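PDB 6YHH: beta-N-acetylglucosaminidase-like protein Glycoside hydrolase family 20 from Flavobacterium johnsoniae, which probably releases terminal N-acetylglucosamine from chitin-derived oligosaccharides by hydrolysis, as a family 20 beta-N-acetylhexosaminidase of the bacterium's chitin-degrading system. Local coordinates for residues Val400-Ile414 / Glu439-Trp451. Numbering follows the deposited sequence.
Sequences VKKGYKTVLSNGFYI and EKARILGGEATMW
Thr406 and Leu408 pair with strand 443-450 as parallel neighbours in the TIM-type barrel of the family 20 catalytic domain. Thr406 N donates to Arg442 O (2.9 Å) and Leu444 N returns to Thr406 O; Leu408 N then reaches Gly445 O almost straight (174°), and Leu408 O takes Glu447 N. Gly446 packs so closely here that a CB on it would run into the Phe412 ring. At the N-terminal end of the strands, Arg442 passes alongside Val400, its chain extended from CG to NE (chi2 178°), which carries NH1 to Val400 O (2.8 Å); Gly403 N also bonds this oxygen in the Schellman motif ending helix 394-401. Gly403 CA lies over one guanidinium face, and a water at the guanidinium edge links NH1 to Lys401 O and Glu439 OE2, while Glu439 OE1 accepts from Ser436 N. A leucine here has no NH1, so Val400 O would probably keep Gly403 N but lose its link across to the strand, and the water is likely to be held less firmly. Toward the active-site end, Glu447 sends its carboxylate to His179 and Trp146, while its carbonyl O accepts from Ser409 OG (2.7 Å), itself bonded to His381. Beyond it, Trp451 lies near Glu317, the predicted proton donor, and sets NE1 3.2 Å from Tyr413 CE2. Thr449 OG1 sits 3.3 Å above the Tyr413 ring plane, over its centre.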
# COMPACT_ATOMS: atom_id res chain seq x y z
N VAL A 400 27.91 29.11 -7.91
CA VAL A 400 27.54 29.62 -9.26
C VAL A 400 28.48 30.77 -9.65
O VAL A 400 28.80 30.86 -10.83
CB VAL A 400 26.07 30.03 -9.43
CG1 VAL A 400 25.20 28.77 -9.29
CG2 VAL A 400 25.61 31.16 -8.54
N LYS A 401 28.89 31.57 -8.65
CA LYS A 401 29.91 32.64 -8.96
C LYS A 401 31.23 32.06 -9.43
O LYS A 401 31.97 32.69 -10.26
CB LYS A 401 30.09 33.64 -7.83
CG LYS A 401 28.84 34.47 -7.65
CD LYS A 401 28.98 35.50 -6.55
CE LYS A 401 27.82 36.48 -6.64
NZ LYS A 401 28.10 37.65 -5.78
N LYS A 402 31.59 30.89 -8.93
CA LYS A 402 32.82 30.24 -9.36
C LYS A 402 32.72 29.44 -10.63
O LYS A 402 33.70 28.84 -11.08
CB LYS A 402 33.39 29.35 -8.26
CG LYS A 402 33.94 30.09 -7.07
CD LYS A 402 34.42 29.07 -6.03
CE LYS A 402 34.38 29.49 -4.58
NZ LYS A 402 35.33 30.54 -4.25
N GLY A 403 31.54 29.29 -11.18
CA GLY A 403 31.37 28.64 -12.44
C GLY A 403 30.69 27.28 -12.52
O GLY A 403 30.70 26.65 -13.59
N TYR A 404 30.08 26.86 -11.39
CA TYR A 404 29.51 25.52 -11.23
C TYR A 404 27.99 25.54 -11.25
O TYR A 404 27.35 26.38 -10.63
CB TYR A 404 29.96 24.89 -9.92
CG TYR A 404 31.43 24.74 -9.75
CD1 TYR A 404 32.19 25.79 -9.25
CD2 TYR A 404 32.09 23.55 -10.08
CE1 TYR A 404 33.56 25.67 -9.10
CE2 TYR A 404 33.46 23.41 -9.89
CZ TYR A 404 34.17 24.49 -9.43
OH TYR A 404 35.55 24.32 -9.30
N LYS A 405 27.41 24.63 -12.03
CA LYS A 405 25.97 24.44 -11.99
C LYS A 405 25.57 23.86 -10.65
O LYS A 405 26.35 23.09 -10.12
CB LYS A 405 25.54 23.49 -13.05
CG LYS A 405 25.82 23.99 -14.44
CD LYS A 405 25.29 23.15 -15.55
CE LYS A 405 25.94 21.78 -15.68
NZ LYS A 405 27.42 21.97 -15.89
N THR A 406 24.44 24.32 -10.13
CA THR A 406 24.08 24.00 -8.74
C THR A 406 22.60 23.61 -8.61
O THR A 406 21.79 24.13 -9.30
CB THR A 406 24.42 25.20 -7.83
OG1 THR A 406 25.85 25.45 -7.91
CG2 THR A 406 24.20 24.93 -6.42
N VAL A 407 22.32 22.77 -7.62
CA VAL A 407 20.95 22.42 -7.23
C VAL A 407 20.84 22.70 -5.75
O VAL A 407 21.74 22.34 -4.99
CB VAL A 407 20.71 20.87 -7.47
CG1 VAL A 407 19.35 20.43 -6.93
CG2 VAL A 407 20.77 20.54 -8.95
N LEU A 408 19.74 23.35 -5.35
CA LEU A 408 19.50 23.72 -3.97
C LEU A 408 18.64 22.63 -3.29
O LEU A 408 17.51 22.33 -3.69
CB LEU A 408 18.81 25.04 -3.86
CG LEU A 408 18.71 25.53 -2.43
CD1 LEU A 408 20.05 25.75 -1.76
CD2 LEU A 408 17.81 26.74 -2.18
N SER A 409 19.19 22.03 -2.24
CA SER A 409 18.39 21.26 -1.25
C SER A 409 18.30 21.87 0.14
O SER A 409 17.32 21.56 0.86
CB SER A 409 18.81 19.76 -1.16
OG SER A 409 18.39 19.12 -2.35
N ASN A 410 19.24 22.72 0.53
CA ASN A 410 19.11 23.44 1.79
C ASN A 410 17.75 24.15 1.84
O ASN A 410 17.36 24.78 0.82
CB ASN A 410 20.18 24.54 1.91
CG ASN A 410 20.14 25.20 3.28
OD1 ASN A 410 19.61 26.33 3.45
ND2 ASN A 410 20.49 24.41 4.30
N GLY A 411 17.04 24.00 2.96
CA GLY A 411 15.70 24.58 3.15
C GLY A 411 14.55 23.74 2.61
O GLY A 411 13.38 24.12 2.72
N PHE A 412 14.89 22.57 2.00
CA PHE A 412 13.91 21.59 1.52
C PHE A 412 14.17 20.20 2.23
O PHE A 412 13.85 19.13 1.66
CB PHE A 412 14.02 21.39 0.01
CG PHE A 412 13.74 22.62 -0.84
CD1 PHE A 412 12.63 23.42 -0.64
CD2 PHE A 412 14.54 22.91 -1.94
CE1 PHE A 412 12.32 24.45 -1.54
CE2 PHE A 412 14.26 23.96 -2.77
CZ PHE A 412 13.14 24.75 -2.58
N TYR A 413 14.59 20.29 3.48
CA TYR A 413 14.86 19.08 4.30
C TYR A 413 13.56 18.65 4.99
O TYR A 413 13.39 18.82 6.19
CB TYR A 413 16.01 19.33 5.28
CG TYR A 413 17.34 19.02 4.62
CD1 TYR A 413 17.72 19.65 3.45
CD2 TYR A 413 18.19 18.05 5.15
CE1 TYR A 413 18.92 19.31 2.82
CE2 TYR A 413 19.44 17.78 4.55
CZ TYR A 413 19.71 18.34 3.35
OH TYR A 413 20.86 17.94 2.70
N ILE A 414 12.68 18.02 4.20
CA ILE A 414 11.31 17.65 4.64
C ILE A 414 11.35 16.60 5.79
O ILE A 414 10.42 16.50 6.57
CB ILE A 414 10.48 17.11 3.45
CG1 ILE A 414 11.24 16.13 2.59
CG2 ILE A 414 10.07 18.21 2.53
CD1 ILE A 414 10.38 15.36 1.61
N GLU A 439 25.28 33.51 -14.25
CA GLU A 439 25.25 32.89 -12.91
C GLU A 439 23.87 32.39 -12.58
O GLU A 439 23.74 31.25 -12.14
CB GLU A 439 25.72 33.87 -11.83
CG GLU A 439 27.23 34.07 -11.91
CD GLU A 439 27.77 35.41 -11.31
OE1 GLU A 439 27.00 36.20 -10.77
OE2 GLU A 439 28.99 35.62 -11.39
N LYS A 440 22.82 33.20 -12.80
CA LYS A 440 21.45 32.68 -12.65
C LYS A 440 21.17 31.44 -13.41
O LYS A 440 20.49 30.54 -12.90
CB LYS A 440 20.38 33.70 -13.05
CG LYS A 440 20.37 34.84 -12.06
CD LYS A 440 19.31 35.87 -12.43
CE LYS A 440 19.44 37.12 -11.60
NZ LYS A 440 18.24 37.98 -11.81
N ALA A 441 21.70 31.32 -14.63
CA ALA A 441 21.37 30.18 -15.44
C ALA A 441 22.04 28.91 -14.94
O ALA A 441 21.66 27.84 -15.34
CB ALA A 441 21.83 30.40 -16.88
N ARG A 442 23.03 29.06 -14.07
CA ARG A 442 23.68 27.91 -13.42
C ARG A 442 22.82 27.33 -12.29
O ARG A 442 23.18 26.28 -11.80
CB ARG A 442 25.04 28.33 -12.83
CG ARG A 442 26.11 28.50 -13.92
CD ARG A 442 27.45 28.96 -13.37
NE ARG A 442 28.21 29.47 -14.52
CZ ARG A 442 28.83 30.65 -14.58
NH1 ARG A 442 28.94 31.51 -13.57
NH2 ARG A 442 29.36 30.98 -15.76
N ILE A 443 21.80 28.04 -11.81
CA ILE A 443 20.91 27.48 -10.81
C ILE A 443 19.93 26.54 -11.50
O ILE A 443 18.94 26.95 -12.16
CB ILE A 443 20.19 28.57 -10.04
CG1 ILE A 443 21.19 29.50 -9.35
CG2 ILE A 443 19.30 27.97 -8.96
CD1 ILE A 443 20.61 30.81 -8.81
N LEU A 444 20.24 25.28 -11.47
CA LEU A 444 19.44 24.31 -12.23
C LEU A 444 18.04 24.15 -11.61
O LEU A 444 17.07 23.84 -12.31
CB LEU A 444 20.10 22.92 -12.29
CG LEU A 444 21.45 22.90 -12.94
CD1 LEU A 444 22.10 21.52 -12.95
CD2 LEU A 444 21.34 23.40 -14.37
N GLY A 445 17.94 24.27 -10.28
CA GLY A 445 16.67 24.07 -9.62
C GLY A 445 16.86 23.62 -8.19
O GLY A 445 17.83 24.02 -7.52
N GLY A 446 15.92 22.80 -7.70
CA GLY A 446 15.98 22.39 -6.29
C GLY A 446 15.46 20.98 -6.13
O GLY A 446 14.87 20.40 -7.06
N GLU A 447 15.67 20.48 -4.91
CA GLU A 447 15.24 19.16 -4.58
C GLU A 447 14.88 18.99 -3.11
O GLU A 447 15.70 19.30 -2.24
CB GLU A 447 16.36 18.27 -5.01
CG GLU A 447 16.20 16.86 -4.80
CD GLU A 447 17.44 16.12 -5.39
OE1 GLU A 447 18.20 15.57 -4.58
OE2 GLU A 447 17.63 16.07 -6.65
N ALA A 448 13.71 18.43 -2.89
CA ALA A 448 13.27 18.01 -1.52
C ALA A 448 14.05 16.75 -1.19
O ALA A 448 14.18 15.85 -2.08
CB ALA A 448 11.79 17.75 -1.49
N THR A 449 14.57 16.66 0.03
CA THR A 449 15.35 15.49 0.42
C THR A 449 14.67 14.71 1.53
O THR A 449 14.61 15.15 2.66
CB THR A 449 16.76 15.82 0.92
OG1 THR A 449 16.70 16.73 2.06
CG2 THR A 449 17.59 16.45 -0.18
N MET A 450 14.15 13.53 1.21
CA MET A 450 13.56 12.65 2.21
C MET A 450 14.52 11.61 2.74
O MET A 450 14.60 10.46 2.25
CB MET A 450 12.31 11.94 1.72
CG MET A 450 11.57 11.24 2.89
SD MET A 450 11.07 12.38 4.19
CE MET A 450 10.94 11.20 5.55
N TRP A 451 15.33 12.06 3.69
CA TRP A 451 16.17 11.21 4.52
C TRP A 451 15.27 10.30 5.40
O TRP A 451 14.23 10.74 5.87
CB TRP A 451 17.10 12.00 5.35
CG TRP A 451 17.95 12.95 4.58
CD1 TRP A 451 17.74 14.29 4.41
CD2 TRP A 451 19.00 12.61 3.68
NE1 TRP A 451 18.67 14.82 3.52
CE2 TRP A 451 19.41 13.79 3.02
CE3 TRP A 451 19.60 11.42 3.35
CZ2 TRP A 451 20.50 13.82 2.16
CZ3 TRP A 451 20.68 11.44 2.50
CH2 TRP A 451 21.12 12.60 1.90
O HOH W 1 30.66 33.95 -12.82